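Local atomic coordinates of Lmo0131 protein (Listeria monocytogenes, PDB entry 4Q6J), a protein that is of unestablished function but, as an EAL-domain protein, probably acts as a phosphodiesterase specific for cyclic guanylate. Residues E123-R129 with V150-D156; L142-K146 with L170-I174. All coordinates share one frame; numbering follows the deposited sequence. Where two conformers were deposited one is given.

How the contacts relate
Contact 1 pairs two neighbouring parallel strands of the barrel wall and is largely buried, its centre about 6 Å from that of the chain. Contact 2 lies farther out, about 14 Å from the chain centre, and is only partly buried: it joins the helix that connects those strands, 136-146, to the loop entering the next strand, 174-177. Backbone hydrogen bonds dominate contact 1, with polar side chains on its inner face; contact 2 has no backbone-to-backbone bond between its segments and relies on a proline ring and one lysine ammonium. The two meet where Val152 O lies 2.7 Å from Asp173 N, a probable hydrogen bond that continues the sheet.

Contact 1: E123-R129 with V150-D156; sequences EIEIIER and VKVSMDD. With EDO (1,2-ethanediol), chain Q; EDO (1,2-ethanediol), chain N.
Ser153 and Glu123 meet on the inner face of the sheet, where Ser153 OG donates to Glu123 OE2 at 2.7 Å, reaching it from 43° above the carboxylate plane. The other oxygen, OE1, accepts from a 1,2-ethanediol, probably from the crystallisation liquor. Four backbone bonds alternate between the strands: Ile124 N to Lys151 O, Ser153 N to Ile124 O, Ile126 N to Ser153 O and Asp155 N to Ile126 O. With axes 4.4 Å apart and inclined by 24°, strands 123-127 and 151-154 are adjacent parallel staves of the TIM barrel, joined through helix 136-146 in a beta-alpha-beta crossover. Ile126 CD1 touches Val152 CG1 at 3.8 Å on the outer face, toward that helix.

Arg129 reaches past the residues that follow strand 151-154. Its CB makes no close approach, but Arg129 CG passes 4.0 Å from Asp155 OD1, and CD approaches both that oxygen and the CE methyl of Met154, a selenomethionine. A bend at chi3 (-70°) then turns the guanidinium side-on to Asp155: Arg129 NE donates to the backbone O of Asp155 at 3.0 Å and Arg129 NH1 to the same atom at 3.2 Å. Arg129 NE also forms a salt bridge to Asp155 OD1, at 3.3 Å, its hydrogen bond weak. Over the centre of one guanidinium face sits Met154 CE, 3.4 Å from Arg129 CZ. NH1 has a further weak bond to Asp156 O and a bond to Ser163 OG, while NH2 donates to Tyr161 O; Tyr166 adds a cation-pi contact.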
loop_
_atom_site.group_PDB
_atom_site.type_symbol
_atom_site.label_atom_id
_atom_site.label_comp_id
_atom_site.label_asym_id
_atom_site.label_seq_id
_atom_site.Cartn_x
_atom_site.Cartn_y
_atom_site.Cartn_z
ATOM N N GLU B 123 3.057 14.199 -24.851
ATOM C CA GLU B 123 2.094 13.810 -23.833
ATOM C C GLU B 123 2.860 13.309 -22.591
ATOM O O GLU B 123 3.707 12.438 -22.694
ATOM C CB GLU B 123 1.185 12.716 -24.396
ATOM C CG GLU B 123 0.327 12.029 -23.374
ATOM C CD GLU B 123 -0.573 10.958 -24.031
ATOM O OE1 GLU B 123 -1.126 11.256 -25.106
ATOM O OE2 GLU B 123 -0.714 9.830 -23.502
ATOM N N ILE B 124 2.584 13.915 -21.441
ATOM C CA ILE B 124 3.055 13.387 -20.168
ATOM C C ILE B 124 2.016 12.412 -19.678
ATOM O O ILE B 124 0.879 12.789 -19.453
ATOM C CB ILE B 124 3.221 14.487 -19.113
ATOM C CG1 ILE B 124 4.400 15.400 -19.465
ATOM C CG2 ILE B 124 3.396 13.891 -17.721
ATOM C CD1 ILE B 124 4.564 16.578 -18.525
ATOM N N GLU B 125 2.420 11.152 -19.546
ATOM C CA GLU B 125 1.553 10.100 -19.054
ATOM C C GLU B 125 1.903 9.792 -17.601
ATOM O O GLU B 125 2.995 9.329 -17.292
ATOM C CB GLU B 125 1.669 8.844 -19.907
ATOM C CG GLU B 125 0.989 7.681 -19.240
ATOM C CD GLU B 125 0.975 6.424 -20.067
ATOM O OE1 GLU B 125 1.254 6.475 -21.265
ATOM O OE2 GLU B 125 0.667 5.355 -19.512
ATOM N N ILE B 126 0.978 10.081 -16.702
ATOM C CA ILE B 126 1.219 9.965 -15.274
ATOM C C ILE B 126 1.090 8.500 -14.876
ATOM O O ILE B 126 0.065 7.866 -15.150
ATOM C CB ILE B 126 0.232 10.853 -14.444
ATOM C CG1 ILE B 126 0.262 12.300 -14.939
ATOM C CG2 ILE B 126 0.525 10.752 -12.941
ATOM C CD1 ILE B 126 -0.865 13.118 -14.430
ATOM N N ILE B 127 2.140 7.962 -14.268
ATOM C CA ILE B 127 2.165 6.571 -13.850
ATOM C C ILE B 127 2.391 6.455 -12.327
ATOM O O ILE B 127 2.449 7.476 -11.634
ATOM C CB ILE B 127 3.197 5.719 -14.667
ATOM C CG1 ILE B 127 4.642 6.133 -14.385
ATOM C CG2 ILE B 127 2.882 5.772 -16.120
ATOM C CD1 ILE B 127 5.620 5.061 -14.728
ATOM N N GLU B 128 2.479 5.228 -11.809
ATOM C CA GLU B 128 2.778 4.993 -10.396
ATOM C C GLU B 128 1.944 5.865 -9.466
ATOM O O GLU B 128 2.452 6.476 -8.537
ATOM C CB GLU B 128 4.285 5.136 -10.147
ATOM C CG GLU B 128 5.035 4.087 -10.950
ATOM C CD GLU B 128 6.556 4.180 -10.891
ATOM O OE1 GLU B 128 7.083 4.944 -10.079
ATOM O OE2 GLU B 128 7.240 3.474 -11.666
ATOM N N ARG B 129 0.649 5.919 -9.724
ATOM C CA ARG B 129 -0.181 6.849 -9.020
ATOM C C ARG B 129 -0.532 6.293 -7.643
ATOM O O ARG B 129 -0.768 5.105 -7.522
ATOM C CB ARG B 129 -1.424 7.101 -9.862
ATOM C CG ARG B 129 -1.110 7.473 -11.310
ATOM C CD ARG B 129 -2.375 7.837 -12.133
ATOM N NE ARG B 129 -3.217 6.679 -12.405
ATOM C CZ ARG B 129 -4.202 6.272 -11.607
ATOM N NH1 ARG B 129 -4.921 5.201 -11.906
ATOM N NH2 ARG B 129 -4.470 6.948 -10.512
ATOM N N VAL B 150 1.711 21.154 -24.285
ATOM C CA VAL B 150 1.849 19.748 -23.887
ATOM C C VAL B 150 0.547 19.146 -23.354
ATOM O O VAL B 150 -0.202 19.796 -22.602
ATOM C CB VAL B 150 2.965 19.640 -22.813
ATOM C CG1 VAL B 150 3.135 18.212 -22.265
ATOM C CG2 VAL B 150 4.263 20.127 -23.389
ATOM N N LYS B 151 0.289 17.901 -23.744
ATOM C CA LYS B 151 -0.871 17.154 -23.233
ATOM C C LYS B 151 -0.533 16.286 -22.005
ATOM O O LYS B 151 0.637 15.978 -21.747
ATOM C CB LYS B 151 -1.472 16.305 -24.344
ATOM C CG LYS B 151 -1.832 17.102 -25.527
ATOM C CD LYS B 151 -3.135 17.811 -25.302
ATOM C CE LYS B 151 -3.587 18.576 -26.553
ATOM N NZ LYS B 151 -4.951 19.205 -26.386
ATOM N N VAL B 152 -1.568 15.921 -21.256
ATOM C CA VAL B 152 -1.425 15.147 -20.023
ATOM C C VAL B 152 -2.404 13.964 -19.974
ATOM O O VAL B 152 -3.608 14.129 -20.133
ATOM C CB VAL B 152 -1.660 16.038 -18.787
ATOM C CG1 VAL B 152 -1.705 15.193 -17.507
ATOM C CG2 VAL B 152 -0.575 17.098 -18.695
ATOM N N SER B 153 -1.874 12.761 -19.798
ATOM C CA SER B 153 -2.726 11.599 -19.652
ATOM C C SER B 153 -2.443 10.901 -18.334
ATOM O O SER B 153 -1.520 11.251 -17.637
ATOM C CB SER B 153 -2.518 10.628 -20.809
ATOM O OG SER B 153 -1.201 10.180 -20.842
HETATM N N MSE B 154 -3.246 9.898 -17.995
HETATM C CA MSE B 154 -3.019 9.116 -16.780
HETATM C C MSE B 154 -3.247 7.664 -17.122
HETATM O O MSE B 154 -4.157 7.329 -17.872
HETATM C CB MSE B 154 -3.947 9.575 -15.636
HETATM C CG MSE B 154 -5.412 9.391 -15.912
HETATM SE SE MSE B 154 -6.634 9.977 -14.482
HETATM C CE MSE B 154 -6.193 8.545 -13.173
ATOM N N ASP B 155 -2.414 6.798 -16.574
ATOM C CA ASP B 155 -2.511 5.369 -16.875
ATOM C C ASP B 155 -3.449 4.633 -15.915
ATOM O O ASP B 155 -3.941 5.222 -14.951
ATOM C CB ASP B 155 -1.126 4.734 -16.831
ATOM C CG ASP B 155 -0.696 4.389 -15.431
ATOM O OD1 ASP B 155 -1.227 5.006 -14.477
ATOM O OD2 ASP B 155 0.179 3.498 -15.274
ATOM N N ASP B 156 -3.669 3.345 -16.183
ATOM C CA ASP B 156 -4.248 2.411 -15.202
ATOM C C ASP B 156 -5.589 2.878 -14.664
ATOM O O ASP B 156 -5.866 2.681 -13.496
ATOM C CB ASP B 156 -3.301 2.245 -13.989
ATOM C CG ASP B 156 -2.165 1.229 -14.217
ATOM O OD1 ASP B 156 -1.896 0.825 -15.366
ATOM O OD2 ASP B 156 -1.529 0.833 -13.213
HETATM C C1 EDO Q . 3.878 1.247 -13.870
HETATM O O1 EDO Q . 3.475 1.729 -15.160
HETATM C C2 EDO Q . 2.668 0.785 -13.073
HETATM O O2 EDO Q . 1.859 1.911 -12.753
HETATM C C1 EDO N . -3.983 9.998 -26.856
HETATM O O1 EDO N . -2.917 9.566 -25.995
HETATM C C2 EDO N . -3.629 9.784 -28.318
HETATM O O2 EDO N . -3.586 8.386 -28.620
#

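Contact 2: L142-K146 with L170-I174; sequences LRKIK and LPIDI
Helix 136-146, on the outside of the TIM barrel, packs here on the loop that leads from helix 163-169 into strand 174-177, with Leu142 and Lys146, one helical turn apart, both meeting Pro171. Pro171 is the centre of an inverse gamma turn, whose Ile172 N to Leu170 O bond is weak. Pro171 CG lies 3.6 Å from Leu142 CB, and Pro171 CD 3.7 Å from Leu142 CD1. The same methyl, Leu142 CD1, reaches Leu170 CD2 at 3.9 Å. Lys146 runs past the proline ring, its CD 3.7 Å from Pro171 CG, and a bend at chi3 (75°) brings its ammonium to the carbonyl of Pro171 and the carboxylate of Asp173. Lys146 NZ donates to Pro171 O at a short 2.6 Å, from 36° above the carbonyl plane. Lys146 NZ also forms a salt bridge to Asp173 OD1 at 3.0 Å, again from above the plane of its acceptor, with a weaker bond to OD2. Asp173 OD2 in turn accepts from Val152 N of the adjacent strand. The ammonium thus bridges a backbone carbonyl and a carboxylate, and Asp173, itself fixed by the sheet, probably offsets much of the lysine's charge at this partly buried position.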
loop_
_atom_site.group_PDB
_atom_site.type_symbol
_atom_site.label_atom_id
_atom_site.label_comp_id
_atom_site.label_asym_id
_atom_site.label_seq_id
_atom_site.Cartn_x
_atom_site.Cartn_y
_atom_site.Cartn_z
ATOM N N LEU B 142 1.776 20.556 -13.650
ATOM C CA LEU B 142 1.183 20.186 -14.912
ATOM C C LEU B 142 0.714 21.419 -15.647
ATOM O O LEU B 142 1.018 21.578 -16.817
ATOM C CB LEU B 142 0.029 19.220 -14.681
ATOM C CG LEU B 142 0.529 17.875 -14.166
ATOM C CD1 LEU B 142 -0.596 17.029 -13.665
ATOM C CD2 LEU B 142 1.288 17.178 -15.263
ATOM N N ARG B 143 -0.021 22.285 -14.973
ATOM C CA ARG B 143 -0.600 23.455 -15.631
ATOM C C ARG B 143 0.471 24.282 -16.323
ATOM O O ARG B 143 0.225 24.812 -17.402
ATOM C CB ARG B 143 -1.404 24.344 -14.665
ATOM C CG ARG B 143 -2.706 23.751 -14.068
ATOM C CD ARG B 143 -3.615 24.883 -13.528
ATOM N NE ARG B 143 -4.501 24.540 -12.404
ATOM C CZ ARG B 143 -5.720 24.005 -12.509
ATOM N NH1 ARG B 143 -6.432 23.765 -11.417
ATOM N NH2 ARG B 143 -6.223 23.690 -13.695
ATOM N N LYS B 144 1.664 24.357 -15.731
ATOM C CA LYS B 144 2.769 25.125 -16.312
ATOM C C LYS B 144 3.308 24.510 -17.565
ATOM O O LYS B 144 3.716 25.215 -18.487
ATOM C CB LYS B 144 3.925 25.254 -15.348
ATOM C CG LYS B 144 3.671 26.269 -14.287
ATOM C CD LYS B 144 4.692 26.160 -13.188
ATOM C CE LYS B 144 4.271 27.008 -12.001
ATOM N NZ LYS B 144 5.354 27.122 -11.016
ATOM N N ILE B 145 3.347 23.189 -17.606
ATOM C CA ILE B 145 3.819 22.536 -18.808
ATOM C C ILE B 145 2.702 22.563 -19.856
ATOM O O ILE B 145 2.960 22.732 -21.043
ATOM C CB ILE B 145 4.348 21.115 -18.535
ATOM C CG1 ILE B 145 5.587 21.187 -17.642
ATOM C CG2 ILE B 145 4.744 20.428 -19.819
ATOM C CD1 ILE B 145 6.345 19.910 -17.554
ATOM N N LYS B 146 1.455 22.443 -19.408
ATOM C CA LYS B 146 0.314 22.566 -20.313
ATOM C C LYS B 146 0.283 23.952 -20.974
ATOM O O LYS B 146 -0.190 24.092 -22.089
ATOM C CB LYS B 146 -1.003 22.294 -19.592
ATOM C CG LYS B 146 -1.172 20.829 -19.179
ATOM C CD LYS B 146 -2.587 20.479 -18.786
ATOM C CE LYS B 146 -3.464 20.372 -20.029
ATOM N NZ LYS B 146 -4.784 19.762 -19.743
ATOM N N LEU B 170 -6.577 16.950 -11.274
ATOM C CA LEU B 170 -5.461 17.219 -12.178
ATOM C C LEU B 170 -5.986 17.638 -13.559
ATOM O O LEU B 170 -7.142 17.370 -13.883
ATOM C CB LEU B 170 -4.559 15.991 -12.280
ATOM C CG LEU B 170 -3.843 15.642 -10.983
ATOM C CD1 LEU B 170 -2.993 14.445 -11.236
ATOM C CD2 LEU B 170 -3.023 16.816 -10.557
ATOM N N PRO B 171 -5.154 18.310 -14.371
ATOM C CA PRO B 171 -5.658 18.803 -15.658
ATOM C C PRO B 171 -5.493 17.772 -16.798
ATOM O O PRO B 171 -4.825 17.986 -17.784
ATOM C CB PRO B 171 -4.821 20.060 -15.883
ATOM C CG PRO B 171 -3.529 19.702 -15.333
ATOM C CD PRO B 171 -3.817 18.849 -14.086
ATOM N N ILE B 172 -6.172 16.647 -16.635
ATOM C CA ILE B 172 -6.047 15.501 -17.517
ATOM C C ILE B 172 -6.736 15.711 -18.877
ATOM O O ILE B 172 -7.871 16.177 -18.941
ATOM C CB ILE B 172 -6.632 14.241 -16.829
ATOM C CG1 ILE B 172 -6.060 14.057 -15.424
ATOM C CG2 ILE B 172 -6.378 13.024 -17.656
ATOM C CD1 ILE B 172 -4.580 14.057 -15.396
ATOM N N ASP B 173 -6.023 15.377 -19.959
ATOM C CA ASP B 173 -6.549 15.402 -21.329
ATOM C C ASP B 173 -6.971 14.002 -21.806
ATOM O O ASP B 173 -7.937 13.854 -22.543
ATOM C CB ASP B 173 -5.493 15.904 -22.325
ATOM C CG ASP B 173 -5.038 17.317 -22.054
ATOM O OD1 ASP B 173 -5.889 18.227 -22.086
ATOM O OD2 ASP B 173 -3.836 17.520 -21.831
ATOM N N ILE B 174 -6.218 12.982 -21.421
ATOM C CA ILE B 174 -6.443 11.632 -21.930
ATOM C C ILE B 174 -6.446 10.614 -20.786
ATOM O O ILE B 174 -5.558 10.593 -19.937
ATOM C CB ILE B 174 -5.372 11.235 -22.979
ATOM C CG1 ILE B 174 -5.489 12.090 -24.242
ATOM C CG2 ILE B 174 -5.450 9.763 -23.325
ATOM C CD1 ILE B 174 -4.186 12.720 -24.615
#